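Local coordinates for PqqA binding protein (Xanthomonas campestris pv. campestris, PDB 3G2B), which probably binds the precursor peptide PqqA and presents it to PqqE during biosynthesis of the redox cofactor pyrroloquinoline quinone, at residues R20-R25 / V31-E36; Q60-L65 / S74-D79. All coordinates share one frame; numbering follows the deposited sequence.

Interaction 1: R20-R25 / V31-E36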
loop_
_atom_site.group_PDB
_atom_site.type_symbol
_atom_site.label_atom_id
_atom_site.label_comp_id
_atom_site.label_asym_id
_atom_site.label_seq_id
_atom_site.Cartn_x
_atom_site.Cartn_y
_atom_site.Cartn_z
ATOM N N ARG A 20 10.025 -7.050 7.676
ATOM C CA ARG A 20 10.893 -8.174 7.978
ATOM C C ARG A 20 10.287 -9.533 7.699
ATOM O O ARG A 20 9.073 -9.715 7.729
ATOM C CB ARG A 20 11.359 -8.091 9.432
ATOM C CG ARG A 20 10.252 -8.103 10.464
ATOM C CD ARG A 20 10.791 -7.639 11.812
ATOM N NE ARG A 20 9.795 -7.707 12.877
ATOM C CZ ARG A 20 9.398 -8.831 13.464
ATOM N NH1 ARG A 20 8.483 -8.789 14.424
ATOM N NH2 ARG A 20 9.919 -9.996 13.100
ATOM N N LEU A 21 11.163 -10.482 7.403
ATOM C CA LEU A 21 10.749 -11.842 7.116
ATOM C C LEU A 21 10.558 -12.572 8.439
ATOM O O LEU A 21 11.384 -12.449 9.342
ATOM C CB LEU A 21 11.829 -12.541 6.288
ATOM C CG LEU A 21 11.553 -13.976 5.849
ATOM C CD1 LEU A 21 10.341 -14.002 4.934
ATOM C CD2 LEU A 21 12.777 -14.530 5.128
ATOM N N GLN A 22 9.462 -13.315 8.559
ATOM C CA GLN A 22 9.185 -14.078 9.771
ATOM C C GLN A 22 8.693 -15.477 9.448
ATOM O O GLN A 22 7.893 -15.679 8.531
ATOM C CB GLN A 22 8.130 -13.396 10.653
ATOM C CG GLN A 22 7.587 -14.330 11.744
ATOM C CD GLN A 22 6.517 -13.700 12.621
ATOM O OE1 GLN A 22 6.813 -13.103 13.660
ATOM N NE2 GLN A 22 5.264 -13.826 12.201
ATOM N N HIS A 23 9.181 -16.441 10.215
ATOM C CA HIS A 23 8.777 -17.822 10.051
ATOM C C HIS A 23 7.634 -18.052 11.044
ATOM O O HIS A 23 7.873 -18.160 12.252
ATOM C CB HIS A 23 9.950 -18.750 10.381
ATOM C CG HIS A 23 9.641 -20.203 10.216
ATOM N ND1 HIS A 23 10.431 -21.195 10.756
ATOM C CD2 HIS A 23 8.639 -20.834 9.561
ATOM C CE1 HIS A 23 9.927 -22.375 10.441
ATOM N NE2 HIS A 23 8.840 -22.183 9.715
ATOM N N ASP A 24 6.399 -18.083 10.552
ATOM C CA ASP A 24 5.260 -18.330 11.436
ATOM C C ASP A 24 5.158 -19.843 11.548
ATOM O O ASP A 24 4.387 -20.493 10.849
ATOM C CB ASP A 24 3.958 -17.772 10.862
ATOM C CG ASP A 24 2.808 -17.874 11.847
ATOM O OD1 ASP A 24 2.820 -18.808 12.678
ATOM O OD2 ASP A 24 1.885 -17.036 11.790
ATOM N N ARG A 25 5.966 -20.395 12.439
ATOM C CA ARG A 25 6.020 -21.829 12.649
ATOM C C ARG A 25 4.675 -22.478 12.961
ATOM O O ARG A 25 4.361 -23.548 12.439
ATOM C CB ARG A 25 7.009 -22.112 13.766
ATOM C CG ARG A 25 7.133 -23.547 14.124
ATOM C CD ARG A 25 8.227 -23.685 15.140
ATOM N NE ARG A 25 9.286 -24.560 14.663
ATOM C CZ ARG A 25 10.375 -24.835 15.367
ATOM N NH1 ARG A 25 11.296 -25.654 14.878
ATOM N NH2 ARG A 25 10.536 -24.279 16.562
ATOM N N VAL A 31 6.194 -15.255 6.227
ATOM C CA VAL A 31 5.497 -14.028 5.876
ATOM C C VAL A 31 6.418 -12.827 5.975
ATOM O O VAL A 31 7.525 -12.909 6.510
ATOM C CB VAL A 31 4.301 -13.757 6.832
ATOM C CG1 VAL A 31 3.348 -14.947 6.850
ATOM C CG2 VAL A 31 4.815 -13.480 8.241
ATOM N N LEU A 32 5.954 -11.715 5.419
ATOM C CA LEU A 32 6.662 -10.454 5.519
ATOM C C LEU A 32 5.752 -9.660 6.436
ATOM O O LEU A 32 4.534 -9.639 6.234
ATOM C CB LEU A 32 6.760 -9.739 4.169
ATOM C CG LEU A 32 7.785 -10.281 3.176
ATOM C CD1 LEU A 32 7.659 -9.529 1.861
ATOM C CD2 LEU A 32 9.188 -10.122 3.741
ATOM N N LEU A 33 6.329 -9.042 7.457
ATOM C CA LEU A 33 5.555 -8.235 8.388
ATOM C C LEU A 33 5.828 -6.789 8.020
ATOM O O LEU A 33 6.976 -6.344 8.066
ATOM C CB LEU A 33 6.004 -8.482 9.831
ATOM C CG LEU A 33 5.907 -9.905 10.375
ATOM C CD1 LEU A 33 4.464 -10.374 10.341
ATOM C CD2 LEU A 33 6.795 -10.817 9.551
ATOM N N ALA A 34 4.780 -6.072 7.631
ATOM C CA ALA A 34 4.902 -4.663 7.258
ATOM C C ALA A 34 4.583 -3.839 8.500
ATOM O O ALA A 34 3.611 -4.110 9.199
ATOM C CB ALA A 34 3.926 -4.331 6.145
ATOM N N PRO A 35 5.400 -2.816 8.787
ATOM C CA PRO A 35 5.192 -1.964 9.958
ATOM C C PRO A 35 3.990 -1.039 9.849
ATOM O O PRO A 35 3.499 -0.762 8.753
ATOM C CB PRO A 35 6.495 -1.182 10.043
ATOM C CG PRO A 35 6.843 -0.995 8.606
ATOM C CD PRO A 35 6.574 -2.367 8.015
ATOM N N GLU A 36 3.521 -0.572 11.000
ATOM C CA GLU A 36 2.403 0.356 11.045
ATOM C C GLU A 36 2.843 1.601 10.286
ATOM O O GLU A 36 4.036 1.911 10.237
ATOM C CB GLU A 36 2.076 0.720 12.496
ATOM C CG GLU A 36 1.631 -0.458 13.340
ATOM C CD GLU A 36 1.268 -0.057 14.758
ATOM O OE1 GLU A 36 0.866 -0.945 15.540
ATOM O OE2 GLU A 36 1.383 1.144 15.089
#

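Interaction 2: Q60-L65 / S74-D79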
loop_
_atom_site.group_PDB
_atom_site.type_symbol
_atom_site.label_atom_id
_atom_site.label_comp_id
_atom_site.label_asym_id
_atom_site.label_seq_id
_atom_site.Cartn_x
_atom_site.Cartn_y
_atom_site.Cartn_z
ATOM N N GLN A 60 -21.294 13.023 -3.007
ATOM C CA GLN A 60 -22.158 13.404 -1.894
ATOM C C GLN A 60 -21.354 14.053 -0.775
ATOM O O GLN A 60 -21.780 15.040 -0.184
ATOM C CB GLN A 60 -22.898 12.177 -1.360
ATOM C CG GLN A 60 -23.934 11.634 -2.330
ATOM C CD GLN A 60 -24.558 10.331 -1.853
ATOM O OE1 GLN A 60 -23.878 9.314 -1.720
ATOM N NE2 GLN A 60 -25.864 10.358 -1.594
ATOM N N ILE A 61 -20.187 13.494 -0.484
ATOM C CA ILE A 61 -19.348 14.054 0.567
ATOM C C ILE A 61 -18.940 15.482 0.212
ATOM O O ILE A 61 -18.980 16.375 1.059
ATOM C CB ILE A 61 -18.092 13.183 0.791
ATOM C CG1 ILE A 61 -18.505 11.847 1.420
ATOM C CG2 ILE A 61 -17.096 13.916 1.691
ATOM C CD1 ILE A 61 -17.384 10.832 1.523
ATOM N N ALA A 62 -18.566 15.699 -1.044
ATOM C CA ALA A 62 -18.148 17.027 -1.489
ATOM C C ALA A 62 -19.300 18.027 -1.451
ATOM O O ALA A 62 -19.119 19.172 -1.042
ATOM C CB ALA A 62 -17.573 16.949 -2.893
ATOM N N GLN A 63 -20.481 17.595 -1.889
ATOM C CA GLN A 63 -21.653 18.467 -1.889
ATOM C C GLN A 63 -21.978 18.899 -0.457
ATOM O O GLN A 63 -22.235 20.074 -0.199
ATOM C CB GLN A 63 -22.847 17.735 -2.505
ATOM C CG GLN A 63 -24.219 18.325 -2.146
ATOM C CD GLN A 63 -24.464 19.708 -2.721
ATOM O OE1 GLN A 63 -25.388 20.408 -2.296
ATOM N NE2 GLN A 63 -23.658 20.106 -3.696
ATOM N N THR A 64 -21.947 17.941 0.465
ATOM C CA THR A 64 -22.227 18.203 1.875
ATOM C C THR A 64 -21.215 19.185 2.459
ATOM O O THR A 64 -21.585 20.208 3.039
ATOM C CB THR A 64 -22.181 16.891 2.699
ATOM O OG1 THR A 64 -23.242 16.026 2.276
ATOM C CG2 THR A 64 -22.328 17.177 4.188
ATOM N N LEU A 65 -19.934 18.877 2.300
ATOM C CA LEU A 65 -18.887 19.743 2.834
ATOM C C LEU A 65 -18.874 21.137 2.217
ATOM O O LEU A 65 -18.676 22.131 2.920
ATOM C CB LEU A 65 -17.514 19.090 2.656
ATOM C CG LEU A 65 -17.291 17.795 3.439
ATOM C CD1 LEU A 65 -15.838 17.352 3.289
ATOM C CD2 LEU A 65 -17.627 18.021 4.910
ATOM N N SER A 74 -17.446 22.374 -6.906
ATOM C CA SER A 74 -16.572 21.813 -7.930
ATOM C C SER A 74 -15.159 21.685 -7.369
ATOM O O SER A 74 -14.503 20.654 -7.529
ATOM C CB SER A 74 -16.563 22.710 -9.170
ATOM O OG SER A 74 -15.740 22.161 -10.183
ATOM N N GLU A 75 -14.702 22.744 -6.707
ATOM C CA GLU A 75 -13.376 22.775 -6.101
ATOM C C GLU A 75 -13.227 21.705 -5.024
ATOM O O GLU A 75 -12.238 20.973 -4.991
ATOM C CB GLU A 75 -13.114 24.156 -5.491
ATOM C CG GLU A 75 -12.906 25.249 -6.530
ATOM C CD GLU A 75 -12.786 26.633 -5.922
ATOM O OE1 GLU A 75 -12.218 26.750 -4.814
ATOM O OE2 GLU A 75 -13.245 27.606 -6.566
ATOM N N ILE A 76 -14.209 21.622 -4.134
ATOM C CA ILE A 76 -14.160 20.639 -3.068
ATOM C C ILE A 76 -14.195 19.209 -3.618
ATOM O O ILE A 76 -13.507 18.325 -3.109
ATOM C CB ILE A 76 -15.321 20.854 -2.069
ATOM C CG1 ILE A 76 -15.177 22.224 -1.386
ATOM C CG2 ILE A 76 -15.329 19.744 -1.024
ATOM C CD1 ILE A 76 -13.861 22.420 -0.646
ATOM N N GLU A 77 -14.978 18.975 -4.669
ATOM C CA GLU A 77 -15.037 17.633 -5.240
ATOM C C GLU A 77 -13.656 17.234 -5.754
ATOM O O GLU A 77 -13.210 16.106 -5.558
ATOM C CB GLU A 77 -16.067 17.564 -6.373
ATOM C CG GLU A 77 -16.211 16.157 -6.957
ATOM C CD GLU A 77 -17.418 16.002 -7.869
ATOM O OE1 GLU A 77 -17.232 15.647 -9.057
ATOM O OE2 GLU A 77 -18.552 16.218 -7.395
ATOM N N THR A 78 -12.965 18.164 -6.405
ATOM C CA THR A 78 -11.629 17.859 -6.900
ATOM C C THR A 78 -10.717 17.474 -5.734
ATOM O O THR A 78 -9.986 16.488 -5.805
ATOM C CB THR A 78 -11.018 19.071 -7.638
ATOM O OG1 THR A 78 -11.644 19.211 -8.916
ATOM C CG2 THR A 78 -9.516 18.898 -7.827
ATOM N N ASP A 79 -10.772 18.255 -4.659
ATOM C CA ASP A 79 -9.944 17.999 -3.490
ATOM C C ASP A 79 -10.272 16.660 -2.832
ATOM O O ASP A 79 -9.369 15.921 -2.418
ATOM C CB ASP A 79 -10.094 19.148 -2.488
ATOM C CG ASP A 79 -9.304 20.387 -2.898
ATOM O OD1 ASP A 79 -8.905 20.490 -4.080
ATOM O OD2 ASP A 79 -9.079 21.261 -2.041
#

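Interaction 1: R20-R25 / V31-E36
The carbonyl oxygen of Val-31 is approached from strand 20-24 by three groups. Gln-22 N donates a hydrogen bond to Val-31 O at 2.8 Å, Leu-21 CA makes a CA-H...O contact with Val-31 O at 3.4 Å, and Leu-21 CD1 rests beside the same O. The leucine methyl gets there because CG stands anti to the backbone N (chi1 -178°). Val-31 N in turn bonds to Gln-22 O at 2.9 Å, closing the ring of an antiparallel hydrogen-bonded pair. Arg-20 and Leu-33 form the next such ring, with Leu-33 N to Arg-20 O at 2.8 Å, while Leu-21 and Leu-32 between them make the non-hydrogen-bonded pair. On that pair's face, Leu-21 CD1 meets Leu-32 CD2 at 4.2 Å. The other face bears the long chain of Gln-22, which lies alongside Val-31; its NE2 sits 4.0 Å from Val-31 CG2, an apolar neighbour.

This is a strongly twisted beta hairpin: the segments 20-24 and 31-34 run at 131° to each other, well short of antiparallel. The turn is tied by Asp-24 OD1 to Arg-27 N, and His-23 stacks on Trp-30. Strand 29-41 is flanked on its other edge by an antiparallel strand of the second subunit; Leu-46 of that subunit, from its helix 44-51, packs on Leu-21.

Interaction 2: Q60-L65 / S74-D79
Ile-76 reaches across to helix 58-68 through one branch of its side chain. Its CB makes no close contact of its own, but CG2, anti to the backbone N and beside the carbonyl carbon, is the methyl that goes in. Ile-76 CG2 settles against one turn of the opposite helix, 3.8 Å from the carbonyl O of Ala-62 and 4.0 Å from Ala-62 CB. Further along the same helix, Leu-65 CB adds a looser touch, 4.3 Å from Ile-76 CG2. The other branch, CG1 to the CD1 tip, turns away from these two residues, and the side chain also packs on Ala-66, farther along helix 58-68, and on Ala-71 in the connecting loop.

Ala-62 answers from its own helix. Its methyl points at the backbone of the partner, with Ala-62 CB 3.5 Å from Glu-77 CA and 3.7 Å from Glu-77 N. With a lone methyl between them, the backbones come close: the CA atoms of Ala-62 and Glu-77 are 4.9 Å apart and the segment axes 8.4 Å. No hydrogen bond spans the contact; apolar surface does the work. Of the Glu-77 side chain, CB meets Ala-62 CB; CG is anti to the backbone N (chi1 -177°), and the extended chain, which also touches Ala-59, carries the carboxylate away from Ala-62 to a salt bridge between OE2 and Arg-9 NH2 of the second subunit.

The helix segments run largely antiparallel, at 134°, joined by a short connection that includes Ala-71, as in a helical hairpin; this fits the helix-turn-helix character of the family. Leu-65 also packs on Val-47, Val-48 and Arg-51, so helix 44-51 lies against helix 58-68 from another side.

The two interactions illustrate how one small chain uses different chemistry at its two ends. They share no element: interaction 1 joins the hairpin strands, interaction 2 the helices 58-68 and 73-89, with centres 39 Å apart on opposite sides of the chain's centre. Both are partly buried. The hairpin relies on directional backbone hydrogen bonds and keeps side chains such as Arg-20 exposed, whereas the helix pair has none between its segments and depends on Ala-62 packed against Ile-76 and the backbone of Glu-77, with Leu-65 more loosely engaged. Each also reaches the second subunit of the crystal assembly, 31-36 by continuing a sheet and 74-79 through a single charged side chain.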